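Local coordinates for UDP-N-acetylglucosamine 2-epimerase (Listeria monocytogenes, PDB 3OT5), which probably interconverts UDP-N-acetylglucosamine and UDP-N-acetylmannosamine by inverting the configuration at carbon 2 of the sugar, at residues 97-102 with 126-131; 105-110 with 135-140; 146-151 with 178-183. All coordinates share one frame; numbering follows the deposited sequence.

Contact 1. Residues 97-102 with 126-131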
loop_
_atom_site.group_PDB
_atom_site.type_symbol
_atom_site.label_atom_id
_atom_site.label_comp_id
_atom_site.label_asym_id
_atom_site.label_seq_id
_atom_site.Cartn_x
_atom_site.Cartn_y
_atom_site.Cartn_z
ATOM N N GLU A 97 26.156 0.710 -3.634
ATOM C CA GLU A 97 26.485 1.853 -2.797
ATOM C C GLU A 97 25.372 2.243 -1.852
ATOM O O GLU A 97 25.639 2.595 -0.704
ATOM C CB GLU A 97 26.888 3.028 -3.676
ATOM C CG GLU A 97 28.201 2.796 -4.373
ATOM C CD GLU A 97 28.452 3.772 -5.513
ATOM O OE1 GLU A 97 29.627 3.898 -5.929
ATOM O OE2 GLU A 97 27.473 4.403 -5.992
ATOM N N ILE A 98 24.138 2.180 -2.334
ATOM C CA ILE A 98 22.976 2.499 -1.530
ATOM C C ILE A 98 22.922 1.518 -0.372
ATOM O O ILE A 98 22.721 1.892 0.779
ATOM C CB ILE A 98 21.667 2.405 -2.367
ATOM C CG1 ILE A 98 21.636 3.501 -3.445
ATOM C CG2 ILE A 98 20.436 2.539 -1.494
ATOM C CD1 ILE A 98 20.432 3.389 -4.423
ATOM N N THR A 99 23.121 0.250 -0.699
ATOM C CA THR A 99 23.085 -0.835 0.279
ATOM C C THR A 99 24.164 -0.648 1.335
ATOM O O THR A 99 23.890 -0.711 2.522
ATOM C CB THR A 99 23.246 -2.177 -0.429
ATOM O OG1 THR A 99 22.203 -2.308 -1.409
ATOM C CG2 THR A 99 23.190 -3.344 0.549
ATOM N N SER A 100 25.389 -0.405 0.904
ATOM C CA SER A 100 26.467 -0.197 1.859
ATOM C C SER A 100 26.221 1.049 2.747
ATOM O O SER A 100 26.401 0.989 3.965
ATOM C CB SER A 100 27.799 -0.103 1.139
ATOM O OG SER A 100 27.751 0.887 0.148
ATOM N N ARG A 101 25.795 2.160 2.152
ATOM C CA ARG A 101 25.538 3.375 2.936
ATOM C C ARG A 101 24.468 3.192 4.006
ATOM O O ARG A 101 24.637 3.643 5.141
ATOM C CB ARG A 101 25.181 4.563 2.041
ATOM C CG ARG A 101 26.370 5.152 1.315
ATOM C CD ARG A 101 25.991 6.420 0.573
ATOM N NE ARG A 101 27.167 7.090 0.022
ATOM C CZ ARG A 101 27.686 6.857 -1.182
ATOM N NH1 ARG A 101 27.142 5.962 -2.000
ATOM N NH2 ARG A 101 28.760 7.532 -1.575
ATOM N N VAL A 102 23.375 2.541 3.635
ATOM C CA VAL A 102 22.275 2.283 4.552
ATOM C C VAL A 102 22.666 1.278 5.648
ATOM O O VAL A 102 22.291 1.438 6.827
ATOM C CB VAL A 102 21.032 1.733 3.796
ATOM C CG1 VAL A 102 20.020 1.256 4.754
ATOM C CG2 VAL A 102 20.435 2.799 2.863
ATOM N N THR A 126 16.521 -0.443 1.274
ATOM C CA THR A 126 16.758 0.134 2.586
ATOM C C THR A 126 16.365 -0.858 3.677
ATOM O O THR A 126 17.107 -1.060 4.621
ATOM C CB THR A 126 15.999 1.461 2.746
ATOM O OG1 THR A 126 14.625 1.264 2.379
ATOM C CG2 THR A 126 16.591 2.515 1.835
ATOM N N SER A 127 15.225 -1.518 3.514
ATOM C CA SER A 127 14.769 -2.501 4.494
ATOM C C SER A 127 15.690 -3.694 4.626
ATOM O O SER A 127 15.936 -4.188 5.734
ATOM C CB SER A 127 13.375 -2.988 4.146
ATOM O OG SER A 127 12.469 -1.940 4.359
ATOM N N PHE A 128 16.170 -4.186 3.498
ATOM C CA PHE A 128 17.076 -5.313 3.515
ATOM C C PHE A 128 18.364 -4.926 4.199
ATOM O O PHE A 128 18.846 -5.645 5.069
ATOM C CB PHE A 128 17.358 -5.801 2.107
ATOM C CG PHE A 128 18.662 -6.534 1.976
ATOM C CD1 PHE A 128 18.861 -7.756 2.604
ATOM C CD2 PHE A 128 19.697 -5.995 1.214
ATOM C CE1 PHE A 128 20.052 -8.421 2.474
ATOM C CE2 PHE A 128 20.885 -6.671 1.076
ATOM C CZ PHE A 128 21.064 -7.885 1.711
ATOM N N ALA A 129 18.901 -3.778 3.813
ATOM C CA ALA A 129 20.168 -3.299 4.362
ATOM C C ALA A 129 20.094 -3.072 5.872
ATOM O O ALA A 129 21.008 -3.415 6.620
ATOM C CB ALA A 129 20.590 -2.021 3.651
ATOM N N ALA A 130 18.999 -2.473 6.297
ATOM C CA ALA A 130 18.777 -2.192 7.702
ATOM C C ALA A 130 18.587 -3.519 8.430
ATOM O O ALA A 130 18.990 -3.677 9.588
ATOM C CB ALA A 130 17.563 -1.282 7.863
ATOM N N GLY A 131 17.977 -4.480 7.745
ATOM C CA GLY A 131 17.754 -5.789 8.313
ATOM C C GLY A 131 19.071 -6.465 8.585
ATOM O O GLY A 131 19.298 -7.027 9.659
#
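The carbonyl O of Thr-126 takes the helical bond from Ala-130 N at 2.9 Å, and Val-102 CG1 of the neighbouring helix lies against the same oxygen at 3.7 Å. Val-102 carries most of the packing from its helix. Its CG1 stands anti to the backbone N (chi1 170°), which carries that methyl onto Ala-129 CB at 3.5 Å, while CG2 meets the methyl CG2 of Thr-126 at 4.0 Å. One helical turn earlier, Thr-99 adds a backbone and a side-chain touch: its O approaches Ala-129 CB at 3.7 Å, and its CG2 comes obliquely to Phe-128 CE2 at 4.1 Å. The Phe-128 side chain also touches helix 159-169, at Leu-165 and Met-169 among others. The two segment axes pass 8.6 Å apart at a crossing angle of -44°, a close packing of two helices on one face of the Rossmann-type sheet, with the small Ala-129 at the closest backbone approach. Both threonine hydroxyls bond within or next to their own helix, Thr-99 OG1 to Leu-95 O and Thr-126 OG1 to Thr-124 OG1. Both methyls face the interface, and the helices are held together by apolar fit rather than by polar bonds.

Contact 2. Residues 105-110 with 135-140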
loop_
_atom_site.group_PDB
_atom_site.type_symbol
_atom_site.label_atom_id
_atom_site.label_comp_id
_atom_site.label_asym_id
_atom_site.label_seq_id
_atom_site.Cartn_x
_atom_site.Cartn_y
_atom_site.Cartn_z
ATOM N N GLY A 105 25.181 2.927 7.945
ATOM C CA GLY A 105 24.452 3.964 8.669
ATOM C C GLY A 105 23.610 3.333 9.761
ATOM O O GLY A 105 23.717 3.700 10.920
ATOM N N ILE A 106 22.776 2.371 9.384
ATOM C CA ILE A 106 21.913 1.685 10.337
ATOM C C ILE A 106 22.727 0.887 11.363
ATOM O O ILE A 106 22.359 0.823 12.523
ATOM C CB ILE A 106 20.900 0.789 9.632
ATOM C CG1 ILE A 106 19.962 1.649 8.776
ATOM C CG2 ILE A 106 20.087 0.015 10.653
ATOM C CD1 ILE A 106 19.229 2.736 9.583
ATOM N N ASN A 107 23.825 0.275 10.940
ATOM C CA ASN A 107 24.678 -0.440 11.880
ATOM C C ASN A 107 25.023 0.489 13.046
ATOM O O ASN A 107 24.867 0.137 14.214
ATOM C CB ASN A 107 25.975 -0.870 11.211
ATOM C CG ASN A 107 26.842 -1.707 12.115
ATOM O OD1 ASN A 107 26.498 -2.835 12.439
ATOM N ND2 ASN A 107 28.005 -1.181 12.478
ATOM N N GLU A 108 25.469 1.692 12.712
ATOM C CA GLU A 108 25.867 2.685 13.709
ATOM C C GLU A 108 24.681 3.147 14.554
ATOM O O GLU A 108 24.791 3.267 15.766
ATOM C CB GLU A 108 26.524 3.875 13.017
ATOM C CG GLU A 108 27.110 4.923 13.959
ATOM C CD GLU A 108 27.817 6.044 13.221
ATOM O OE1 GLU A 108 27.837 6.022 11.970
ATOM O OE2 GLU A 108 28.365 6.946 13.888
ATOM N N VAL A 109 23.537 3.392 13.918
ATOM C CA VAL A 109 22.362 3.840 14.661
ATOM C C VAL A 109 21.911 2.775 15.652
ATOM O O VAL A 109 21.609 3.089 16.803
ATOM C CB VAL A 109 21.202 4.237 13.721
ATOM C CG1 VAL A 109 19.931 4.517 14.519
ATOM C CG2 VAL A 109 21.597 5.450 12.906
ATOM N N ILE A 110 21.884 1.518 15.208
ATOM C CA ILE A 110 21.467 0.413 16.062
ATOM C C ILE A 110 22.440 0.195 17.223
ATOM O O ILE A 110 22.021 0.050 18.371
ATOM C CB ILE A 110 21.309 -0.876 15.262
ATOM C CG1 ILE A 110 20.135 -0.737 14.282
ATOM C CG2 ILE A 110 21.069 -2.041 16.185
ATOM C CD1 ILE A 110 19.987 -1.878 13.335
ATOM N N PHE A 135 20.860 -7.723 12.008
ATOM C CA PHE A 135 21.424 -9.040 12.267
ATOM C C PHE A 135 22.864 -8.910 12.751
ATOM O O PHE A 135 23.277 -9.578 13.712
ATOM C CB PHE A 135 21.391 -9.912 11.027
ATOM C CG PHE A 135 22.222 -11.152 11.161
ATOM C CD1 PHE A 135 21.817 -12.179 11.983
ATOM C CD2 PHE A 135 23.403 -11.288 10.462
ATOM C CE1 PHE A 135 22.587 -13.305 12.121
ATOM C CE2 PHE A 135 24.181 -12.421 10.599
ATOM C CZ PHE A 135 23.777 -13.422 11.425
ATOM N N TYR A 136 23.641 -8.069 12.084
ATOM C CA TYR A 136 25.025 -7.881 12.509
ATOM C C TYR A 136 25.081 -7.402 13.933
ATOM O O TYR A 136 25.961 -7.799 14.678
ATOM C CB TYR A 136 25.815 -6.946 11.583
ATOM C CG TYR A 136 26.083 -7.508 10.207
ATOM C CD1 TYR A 136 26.261 -8.882 10.019
ATOM C CD2 TYR A 136 26.344 -6.666 9.125
ATOM C CE1 TYR A 136 26.558 -9.406 8.780
ATOM C CE2 TYR A 136 26.668 -7.193 7.862
ATOM C CZ TYR A 136 26.774 -8.561 7.708
ATOM O OH TYR A 136 27.106 -9.114 6.497
ATOM N N GLN A 137 24.099 -6.597 14.332
ATOM C CA GLN A 137 24.032 -6.078 15.704
ATOM C C GLN A 137 23.332 -7.026 16.658
ATOM O O GLN A 137 23.112 -6.694 17.819
ATOM C CB GLN A 137 23.318 -4.729 15.717
ATOM C CG GLN A 137 24.106 -3.681 15.030
ATOM C CD GLN A 137 25.391 -3.423 15.728
ATOM O OE1 GLN A 137 25.456 -3.459 16.959
ATOM N NE2 GLN A 137 26.434 -3.134 14.960
ATOM N N GLN A 138 23.004 -8.209 16.167
ATOM C CA GLN A 138 22.314 -9.226 16.941
ATOM C C GLN A 138 21.066 -8.721 17.677
ATOM O O GLN A 138 20.864 -9.020 18.860
ATOM C CB GLN A 138 23.280 -9.927 17.878
ATOM C CG GLN A 138 24.372 -10.651 17.117
ATOM C CD GLN A 138 25.258 -11.480 18.009
ATOM O OE1 GLN A 138 25.460 -11.163 19.186
ATOM N NE2 GLN A 138 25.802 -12.556 17.452
ATOM N N LYS A 139 20.243 -7.956 16.956
ATOM C CA LYS A 139 18.974 -7.444 17.472
ATOM C C LYS A 139 17.865 -8.212 16.791
ATOM O O LYS A 139 18.023 -8.691 15.663
ATOM C CB LYS A 139 18.749 -5.969 17.142
ATOM C CG LYS A 139 19.338 -4.892 18.022
ATOM C CD LYS A 139 20.773 -5.053 18.344
ATOM C CE LYS A 139 20.969 -5.793 19.644
ATOM N NZ LYS A 139 20.540 -4.926 20.776
ATOM N N MET A 140 16.726 -8.300 17.457
ATOM C CA MET A 140 15.613 -8.985 16.876
ATOM C C MET A 140 15.117 -8.158 15.682
ATOM O O MET A 140 15.074 -6.921 15.734
ATOM C CB MET A 140 14.521 -9.195 17.907
ATOM C CG MET A 140 13.401 -10.035 17.389
ATOM S SD MET A 140 12.230 -10.379 18.675
ATOM C CE MET A 140 11.042 -11.397 17.787
#
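Gln-137 packs against Ile-110 and Asn-107 just where helix 125-136 ends in a Schellman motif, with Gln-138 at positive phi as its C-prime residue. The motif's two bonds, Lys-139 N to Thr-134 O and Gln-138 N to Phe-135 O, turn the chain toward strand 140-144 of the Rossmann-type sheet. Gln-137 bends at chi2 (-64°), so that its aliphatic part runs antiparallel alongside the Ile-110 side chain while its amide reaches across to Asn-107. Ile-110 uses its CG2 methyl, which sits 3.5 Å from Gln-137 CB and nearly as close to CG. At the polar end, Gln-137 NE2 donates to Asn-107 OD1 at 2.5 Å, with an angle of 165° at the hydrogen. So short a separation makes the exact placing of the two amides doubtful. As modelled, the acceptor lies in the plane of the Gln-137 amide, but the donor stands above the Asn-107 carbonyl plane, and the two amide planes are 59° apart. Asn-107 is partly exposed, whereas Ile-110 is buried and also touches Met-31 and Thr-134. Lys-139 folds back over the same methyl: NZ bonds to Asn-114 OD1, and CD rests 3.7 Å from Ile-110 CG2.

Contact 3. Residues 146-151 with 178-183; sequences AGLRTW and KQAKEN
The loop that follows strand 140-144 is pinned to the first turns of helix 178-186 by an asparagine amide, Asn-183, set between Gly-147, Arg-149 and Trp-151. Asn-183 ND2 donates to Gly-147 O at 3.0 Å, with an angle of 165° at the hydrogen. The bond runs nearly along the C=O axis, and the oxygen lies in the plane of the amide. With CG anti to its own carbonyl carbon (chi1 -68°), Asn-183 points the amide into the loop and turns OD1 toward Trp-151, whose CZ2 it meets at 3.4 Å near the plane of the indole. Ring and amide planes stand 78° apart. Arg-149 lies alongside the amide, its CB 3.7 Å from Asn-183 ND2; the same CB sits over the centre of one face of the Trp-151 ring. Both segments follow the C-terminal ends of parallel strands, 140-144 and 172-175, the side of a Rossmann-type sheet where ligand-binding loops commonly gather. Gly-147, at positive phi and with no side chain, has its CA 4.4 Å from Ala-180 CA. The Ala-180 methyl presses on Ala-146 O at 3.3 Å, an oxygen that also accepts a bond from Ser-175 OG. Arg-149 curls back, NH1 bonding to Leu-148 O at 2.9 Å from above the carbonyl plane, while NE forms a salt bridge with Glu-187.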
loop_
_atom_site.group_PDB
_atom_site.type_symbol
_atom_site.label_atom_id
_atom_site.label_comp_id
_atom_site.label_asym_id
_atom_site.label_seq_id
_atom_site.Cartn_x
_atom_site.Cartn_y
_atom_site.Cartn_z
ATOM N N ALA A 146 5.537 -9.176 5.366
ATOM C CA ALA A 146 6.441 -10.286 5.150
ATOM C C ALA A 146 5.907 -11.394 4.286
ATOM O O ALA A 146 4.739 -11.791 4.402
ATOM C CB ALA A 146 6.839 -10.887 6.524
ATOM N N GLY A 147 6.764 -11.901 3.410
ATOM C CA GLY A 147 6.399 -13.048 2.603
ATOM C C GLY A 147 5.825 -12.962 1.214
ATOM O O GLY A 147 5.455 -14.000 0.672
ATOM N N LEU A 148 5.739 -11.776 0.609
ATOM C CA LEU A 148 5.233 -11.713 -0.770
ATOM C C LEU A 148 6.309 -12.349 -1.660
ATOM O O LEU A 148 7.513 -12.207 -1.394
ATOM C CB LEU A 148 4.912 -10.280 -1.214
ATOM C CG LEU A 148 3.823 -9.561 -0.412
ATOM C CD1 LEU A 148 3.720 -8.119 -0.853
ATOM C CD2 LEU A 148 2.462 -10.303 -0.550
ATOM N N ARG A 149 5.884 -13.085 -2.676
ATOM C CA ARG A 149 6.811 -13.749 -3.558
ATOM C C ARG A 149 6.287 -13.904 -4.974
ATOM O O ARG A 149 5.115 -14.173 -5.189
ATOM C CB ARG A 149 7.090 -15.192 -3.075
ATOM C CG ARG A 149 7.720 -15.405 -1.733
ATOM C CD ARG A 149 9.186 -15.055 -1.682
ATOM N NE ARG A 149 9.753 -15.373 -0.369
ATOM C CZ ARG A 149 9.821 -14.525 0.656
ATOM N NH1 ARG A 149 9.367 -13.280 0.552
ATOM N NH2 ARG A 149 10.343 -14.926 1.802
ATOM N N THR A 150 7.194 -13.736 -5.927
ATOM C CA THR A 150 6.926 -14.003 -7.326
ATOM C C THR A 150 7.812 -15.213 -7.641
ATOM O O THR A 150 7.679 -15.826 -8.675
ATOM C CB THR A 150 7.340 -12.862 -8.236
ATOM O OG1 THR A 150 8.758 -12.657 -8.114
ATOM C CG2 THR A 150 6.576 -11.571 -7.874
ATOM N N TRP A 151 8.737 -15.532 -6.735
ATOM C CA TRP A 151 9.680 -16.645 -6.908
ATOM C C TRP A 151 10.621 -16.428 -8.114
ATOM O O TRP A 151 11.336 -17.347 -8.537
ATOM C CB TRP A 151 8.948 -17.987 -7.042
ATOM C CG TRP A 151 7.915 -18.238 -5.957
ATOM C CD1 TRP A 151 6.549 -18.211 -6.096
ATOM C CD2 TRP A 151 8.170 -18.518 -4.584
ATOM N NE1 TRP A 151 5.947 -18.483 -4.893
ATOM C CE2 TRP A 151 6.919 -18.673 -3.947
ATOM C CE3 TRP A 151 9.336 -18.666 -3.827
ATOM C CZ2 TRP A 151 6.802 -18.967 -2.589
ATOM C CZ3 TRP A 151 9.218 -18.955 -2.478
ATOM C CH2 TRP A 151 7.961 -19.104 -1.874
ATOM N N LYS A 178 -2.761 -14.745 4.103
ATOM C CA LYS A 178 -2.565 -16.148 4.374
ATOM C C LYS A 178 -1.520 -16.676 3.389
ATOM O O LYS A 178 -0.634 -17.450 3.777
ATOM C CB LYS A 178 -3.887 -16.920 4.250
ATOM C CG LYS A 178 -3.777 -18.400 4.648
ATOM C CD LYS A 178 -5.108 -19.140 4.504
ATOM C CE LYS A 178 -4.974 -20.624 4.883
ATOM N NZ LYS A 178 -6.281 -21.381 4.787
ATOM N N GLN A 179 -1.623 -16.226 2.132
ATOM C CA GLN A 179 -0.704 -16.623 1.061
ATOM C C GLN A 179 0.731 -16.307 1.403
ATOM O O GLN A 179 1.601 -17.133 1.224
ATOM C CB GLN A 179 -1.056 -15.894 -0.235
ATOM C CG GLN A 179 -0.171 -16.234 -1.456
ATOM C CD GLN A 179 -0.223 -17.706 -1.846
ATOM O OE1 GLN A 179 0.373 -18.562 -1.188
ATOM N NE2 GLN A 179 -0.885 -17.995 -2.965
ATOM N N ALA A 180 0.979 -15.089 1.865
ATOM C CA ALA A 180 2.331 -14.677 2.238
ATOM C C ALA A 180 2.869 -15.565 3.358
ATOM O O ALA A 180 4.074 -15.851 3.413
ATOM C CB ALA A 180 2.343 -13.209 2.665
ATOM N N LYS A 181 1.983 -15.994 4.251
ATOM C CA LYS A 181 2.372 -16.867 5.350
ATOM C C LYS A 181 2.794 -18.210 4.786
ATOM O O LYS A 181 3.854 -18.722 5.140
ATOM C CB LYS A 181 1.248 -17.022 6.387
ATOM C CG LYS A 181 1.580 -17.996 7.523
ATOM C CD LYS A 181 0.622 -17.839 8.703
ATOM C CE LYS A 181 1.059 -18.655 9.912
ATOM N NZ LYS A 181 0.261 -18.295 11.127
ATOM N N GLU A 182 1.964 -18.771 3.910
ATOM C CA GLU A 182 2.264 -20.049 3.271
ATOM C C GLU A 182 3.601 -19.997 2.522
ATOM O O GLU A 182 4.359 -20.954 2.548
ATOM C CB GLU A 182 1.129 -20.448 2.335
ATOM C CG GLU A 182 -0.146 -20.796 3.083
ATOM C CD GLU A 182 -1.337 -20.977 2.178
ATOM O OE1 GLU A 182 -2.324 -21.591 2.633
ATOM O OE2 GLU A 182 -1.293 -20.507 1.016
ATOM N N ASN A 183 3.869 -18.893 1.833
ATOM C CA ASN A 183 5.144 -18.733 1.136
ATOM C C ASN A 183 6.281 -18.907 2.113
ATOM O O ASN A 183 7.261 -19.592 1.829
ATOM C CB ASN A 183 5.249 -17.349 0.490
ATOM C CG ASN A 183 4.279 -17.175 -0.669
ATOM O OD1 ASN A 183 3.758 -18.145 -1.199
ATOM N ND2 ASN A 183 4.055 -15.945 -1.069
#

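In the fold
All three contacts belong to the seven-stranded Rossmann-type domain. Contacts 1 and 2 are successive parts of one interface, between helices 95-113 and 125-136 on either side in sequence of strand 117-121. Their centres are 11 Å apart, their segments alternate along the chain, and they touch where Ile-106 packs on Ala-130. Contact 3 comes later in sequence, its centre about 22 Å from contact 1 and 26 Å from contact 2, with no touch to either. It joins elements that follow strands 140-144 and 172-175. The first two thus pack neighbouring helices on one face of the sheet, whereas the third lies at its C-terminal side, where Rossmann-type domains commonly place ligand-binding loops.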